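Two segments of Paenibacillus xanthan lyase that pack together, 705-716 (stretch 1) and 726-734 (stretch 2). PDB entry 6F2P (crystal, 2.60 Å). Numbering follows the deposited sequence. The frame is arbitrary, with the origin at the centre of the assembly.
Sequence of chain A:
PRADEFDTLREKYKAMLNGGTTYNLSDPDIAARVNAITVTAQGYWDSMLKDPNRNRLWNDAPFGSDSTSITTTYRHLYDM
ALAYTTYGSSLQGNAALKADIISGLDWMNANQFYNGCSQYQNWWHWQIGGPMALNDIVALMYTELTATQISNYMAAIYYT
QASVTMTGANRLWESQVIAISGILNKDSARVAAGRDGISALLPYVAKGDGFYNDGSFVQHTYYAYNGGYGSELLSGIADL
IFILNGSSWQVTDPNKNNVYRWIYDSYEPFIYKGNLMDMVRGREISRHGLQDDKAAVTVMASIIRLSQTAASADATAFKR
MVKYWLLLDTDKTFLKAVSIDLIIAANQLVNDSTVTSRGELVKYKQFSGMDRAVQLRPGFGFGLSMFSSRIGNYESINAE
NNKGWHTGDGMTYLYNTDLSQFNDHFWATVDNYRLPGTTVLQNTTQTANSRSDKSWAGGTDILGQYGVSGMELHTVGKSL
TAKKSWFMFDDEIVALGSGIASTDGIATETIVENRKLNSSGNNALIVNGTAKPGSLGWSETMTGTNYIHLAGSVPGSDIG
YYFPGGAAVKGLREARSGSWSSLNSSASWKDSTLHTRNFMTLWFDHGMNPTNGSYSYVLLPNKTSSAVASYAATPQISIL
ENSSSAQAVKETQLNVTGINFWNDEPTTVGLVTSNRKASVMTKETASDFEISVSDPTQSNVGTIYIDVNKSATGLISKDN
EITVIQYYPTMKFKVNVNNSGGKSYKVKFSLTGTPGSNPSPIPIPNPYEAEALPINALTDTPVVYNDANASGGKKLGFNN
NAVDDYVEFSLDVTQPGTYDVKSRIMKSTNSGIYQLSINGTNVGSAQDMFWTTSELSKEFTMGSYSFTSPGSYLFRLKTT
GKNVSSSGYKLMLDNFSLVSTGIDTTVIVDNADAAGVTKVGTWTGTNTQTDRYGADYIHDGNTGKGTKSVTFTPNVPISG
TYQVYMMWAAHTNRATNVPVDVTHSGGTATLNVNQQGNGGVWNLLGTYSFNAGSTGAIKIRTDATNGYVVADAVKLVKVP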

# COMPACT_ATOMS: atom_id res chain seq x y z
N TYR A 705 -11.02 -1.49 15.20
CA TYR A 705 -12.30 -0.96 15.65
C TYR A 705 -12.35 0.55 15.42
O TYR A 705 -11.40 1.28 15.73
CB TYR A 705 -12.50 -1.25 17.13
CG TYR A 705 -13.00 -2.64 17.45
CD1 TYR A 705 -12.30 -3.77 17.02
CD2 TYR A 705 -14.15 -2.84 18.20
CE1 TYR A 705 -12.75 -5.04 17.32
CE2 TYR A 705 -14.60 -4.11 18.50
CZ TYR A 705 -13.90 -5.20 18.06
OH TYR A 705 -14.35 -6.47 18.36
N ILE A 706 -13.46 1.01 14.86
CA ILE A 706 -13.66 2.42 14.59
C ILE A 706 -14.98 2.89 15.21
O ILE A 706 -16.02 2.25 15.05
CB ILE A 706 -13.68 2.69 13.08
CG1 ILE A 706 -12.35 2.29 12.42
CG2 ILE A 706 -14.06 4.14 12.78
CD1 ILE A 706 -11.20 3.25 12.65
N ASP A 707 -14.93 4.00 15.95
CA ASP A 707 -16.16 4.66 16.39
C ASP A 707 -16.29 5.97 15.64
O ASP A 707 -15.29 6.66 15.40
CB ASP A 707 -16.13 4.92 17.89
CG ASP A 707 -16.22 3.64 18.72
OD1 ASP A 707 -16.67 2.61 18.18
OD2 ASP A 707 -15.84 3.66 19.91
N VAL A 708 -17.51 6.32 15.27
CA VAL A 708 -17.78 7.64 14.72
C VAL A 708 -18.84 8.34 15.57
O VAL A 708 -19.96 7.87 15.68
CB VAL A 708 -18.21 7.59 13.25
CG1 VAL A 708 -18.55 8.97 12.75
CG2 VAL A 708 -17.11 6.99 12.41
N ASN A 709 -18.45 9.47 16.16
CA ASN A 709 -19.26 10.17 17.14
C ASN A 709 -20.45 10.90 16.51
O ASN A 709 -20.55 12.13 16.58
CB ASN A 709 -18.38 11.16 17.91
CG ASN A 709 -18.98 11.55 19.24
OD1 ASN A 709 -20.06 11.10 19.59
ND2 ASN A 709 -18.27 12.38 20.00
N LYS A 710 -21.35 10.13 15.92
CA LYS A 710 -22.56 10.67 15.31
C LYS A 710 -23.60 9.58 15.13
O LYS A 710 -23.26 8.41 14.90
CB LYS A 710 -22.26 11.32 13.96
CG LYS A 710 -23.38 12.20 13.48
CD LYS A 710 -23.19 12.69 12.06
CE LYS A 710 -23.54 14.16 11.97
NZ LYS A 710 -22.53 15.00 12.70
N SER A 711 -24.86 9.96 15.23
CA SER A 711 -25.96 9.02 15.15
C SER A 711 -26.31 8.70 13.71
O SER A 711 -26.44 9.60 12.89
CB SER A 711 -27.19 9.60 15.86
OG SER A 711 -28.26 8.67 15.87
N ALA A 712 -26.45 7.41 13.40
CA ALA A 712 -26.95 6.99 12.10
C ALA A 712 -28.25 6.21 12.25
O ALA A 712 -28.56 5.69 13.32
CB ALA A 712 -25.92 6.16 11.37
N THR A 713 -29.02 6.14 11.17
CA THR A 713 -30.33 5.51 11.21
C THR A 713 -30.24 4.06 10.74
O THR A 713 -31.05 3.22 11.13
CB THR A 713 -31.32 6.25 10.31
OG1 THR A 713 -30.86 6.22 8.96
CG2 THR A 713 -31.44 7.69 10.77
N GLY A 714 -29.25 3.76 9.92
CA GLY A 714 -29.04 2.40 9.47
C GLY A 714 -27.92 2.29 8.47
O GLY A 714 -27.05 3.15 8.39
N LEU A 715 -27.95 1.22 7.69
CA LEU A 715 -26.88 0.94 6.75
C LEU A 715 -27.31 1.19 5.31
O LEU A 715 -28.46 0.94 4.94
CB LEU A 715 -26.43 -0.51 6.91
CG LEU A 715 -25.21 -0.91 6.09
CD1 LEU A 715 -24.02 -0.06 6.49
CD2 LEU A 715 -24.92 -2.39 6.25
N ILE A 716 -26.40 1.70 4.50
CA ILE A 716 -26.64 1.82 3.08
C ILE A 716 -25.82 0.77 2.34
O ILE A 716 -26.36 0.03 1.54
CB ILE A 716 -26.31 3.21 2.55
CG1 ILE A 716 -27.25 4.23 3.17
CG2 ILE A 716 -26.45 3.24 1.04
CD1 ILE A 716 -27.00 5.65 2.72
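Stretch 2 (726-734) QYYPTMKFK

How does stretch 2 run along stretch 1? Strand 731-734 lies antiparallel to strand 705-708, their directions 167° apart and their axes approaching to 4.7 Å. Ile 706 N donates to Phe 733 O at 2.9 Å and, in return, Phe 733 N to Ile 706 O at 3.1 Å. Val 708 N reaches Met 731 O at 2.8 Å, but the return bond from Met 731 N to Val 708 O (3.0 Å) is weak; the same Met 731 N also bonds Lys 710 O at 2.9 Å.

What decides the side chains on the face of Ile 706 and Val 708? Phe 733 takes chi1 p (65°), which brings its ring back over its partner, so that Ile 706 CB sits 3.6 Å from Phe 733 CZ and over the ring face. Met 731, with chi1 m and chi2 t, runs alongside the turn of stretch 1: Met 731 CG lies 3.6 Å from Ala 712 CB, and Met 731 CE 3.6 Å from Lys 710 CB.

How do the lysines fit on the other face? Lys 734 CB lies over the Tyr 705 ring, 3.9 Å from its centroid, where the backbone puts it; chi1 p and the trans angles after it then carry the chain along the ring, with Lys 734 CD 3.6 Å from Tyr 705 OH. Water 1 joins Tyr 705 OH (2.7 Å) to Lys 734 NZ (2.8 Å). Lys 732, m then t throughout, passes Asp 707, with its CG 3.2 Å from Asp 707 OD1.

What holds the loop before the strand? Ala 712 N donates to Tyr 727 O at 2.9 Å. Tyr 727 points toward stretch 1 with chi1 m, laying its ring against Gly 714, whose CA, bare of any side chain, covers one ring face. Beyond it, Leu 715 CB meets Tyr 727 OH at 3.5 Å. A cis peptide bond precedes Pro 729.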

# COMPACT_ATOMS: atom_id res chain seq x y z
N GLN A 726 -22.89 -0.76 15.75
CA GLN A 726 -23.96 0.09 16.24
C GLN A 726 -24.29 1.22 15.27
O GLN A 726 -23.42 1.70 14.57
CB GLN A 726 -23.58 0.68 17.58
CG GLN A 726 -24.69 1.44 18.26
CD GLN A 726 -24.24 2.03 19.56
OE1 GLN A 726 -24.41 1.43 20.63
NE2 GLN A 726 -23.63 3.21 19.49
N TYR A 727 -25.55 1.64 15.24
CA TYR A 727 -25.99 2.79 14.45
C TYR A 727 -26.19 4.03 15.31
O TYR A 727 -25.75 5.12 14.95
CB TYR A 727 -27.30 2.47 13.74
CG TYR A 727 -27.19 1.31 12.79
CD1 TYR A 727 -26.30 1.35 11.72
CD2 TYR A 727 -27.99 0.19 12.95
CE1 TYR A 727 -26.20 0.29 10.84
CE2 TYR A 727 -27.90 -0.87 12.07
CZ TYR A 727 -27.00 -0.82 11.02
OH TYR A 727 -26.90 -1.88 10.15
N TYR A 728 -26.88 3.87 16.44
CA TYR A 728 -27.18 5.00 17.31
C TYR A 728 -26.98 4.61 18.77
O TYR A 728 -27.10 3.44 19.13
CB TYR A 728 -28.61 5.50 17.05
CG TYR A 728 -29.67 4.41 17.01
CD1 TYR A 728 -30.17 3.86 18.19
CD2 TYR A 728 -30.19 3.95 15.81
CE1 TYR A 728 -31.14 2.87 18.16
CE2 TYR A 728 -31.16 2.96 15.77
CZ TYR A 728 -31.63 2.42 16.95
OH TYR A 728 -32.60 1.44 16.92
N PRO A 729 -26.64 5.58 19.64
CA PRO A 729 -26.48 7.02 19.38
C PRO A 729 -25.20 7.37 18.61
O PRO A 729 -25.08 8.50 18.14
CB PRO A 729 -26.42 7.60 20.79
CG PRO A 729 -25.76 6.53 21.59
CD PRO A 729 -26.28 5.23 21.02
N THR A 730 -24.27 6.43 18.49
CA THR A 730 -23.07 6.66 17.68
C THR A 730 -22.75 5.48 16.76
O THR A 730 -23.03 4.32 17.10
CB THR A 730 -21.84 6.97 18.55
OG1 THR A 730 -21.62 5.92 19.49
CG2 THR A 730 -22.03 8.27 19.30
N MET A 731 -22.17 5.78 15.60
CA MET A 731 -21.75 4.74 14.66
C MET A 731 -20.58 3.93 15.22
O MET A 731 -19.61 4.49 15.71
CB MET A 731 -21.37 5.34 13.31
CG MET A 731 -22.56 5.66 12.44
SD MET A 731 -22.16 6.78 11.08
CE MET A 731 -22.34 8.39 11.85
N LYS A 732 -20.70 2.61 15.17
CA LYS A 732 -19.63 1.73 15.61
C LYS A 732 -19.46 0.58 14.64
O LYS A 732 -20.44 -0.04 14.25
CB LYS A 732 -19.92 1.17 17.01
CG LYS A 732 -19.82 2.20 18.13
CD LYS A 732 -19.90 1.56 19.51
CE LYS A 732 -19.57 2.58 20.60
NZ LYS A 732 -19.71 2.04 21.99
N PHE A 733 -18.23 0.31 14.23
CA PHE A 733 -17.95 -0.87 13.42
C PHE A 733 -16.54 -1.37 13.61
O PHE A 733 -15.75 -0.74 14.31
CB PHE A 733 -18.24 -0.61 11.94
CG PHE A 733 -17.35 0.42 11.30
CD1 PHE A 733 -17.62 1.77 11.44
CD2 PHE A 733 -16.27 0.03 10.52
CE1 PHE A 733 -16.80 2.73 10.83
CE2 PHE A 733 -15.45 0.98 9.91
CZ PHE A 733 -15.71 2.32 10.07
N LYS A 734 -16.23 -2.52 13.00
CA LYS A 734 -14.86 -3.04 13.00
C LYS A 734 -14.52 -3.55 11.61
O LYS A 734 -15.41 -3.87 10.83
CB LYS A 734 -14.68 -4.16 14.03
CG LYS A 734 -15.50 -5.40 13.75
CD LYS A 734 -15.42 -6.42 14.89
CE LYS A 734 -16.30 -7.62 14.58
NZ LYS A 734 -16.31 -8.63 15.67
O HOH W 1 -16.94 -6.81 17.73
O HOH W 2 -16.92 1.08 21.72
O HOH W 3 -16.05 0.07 17.32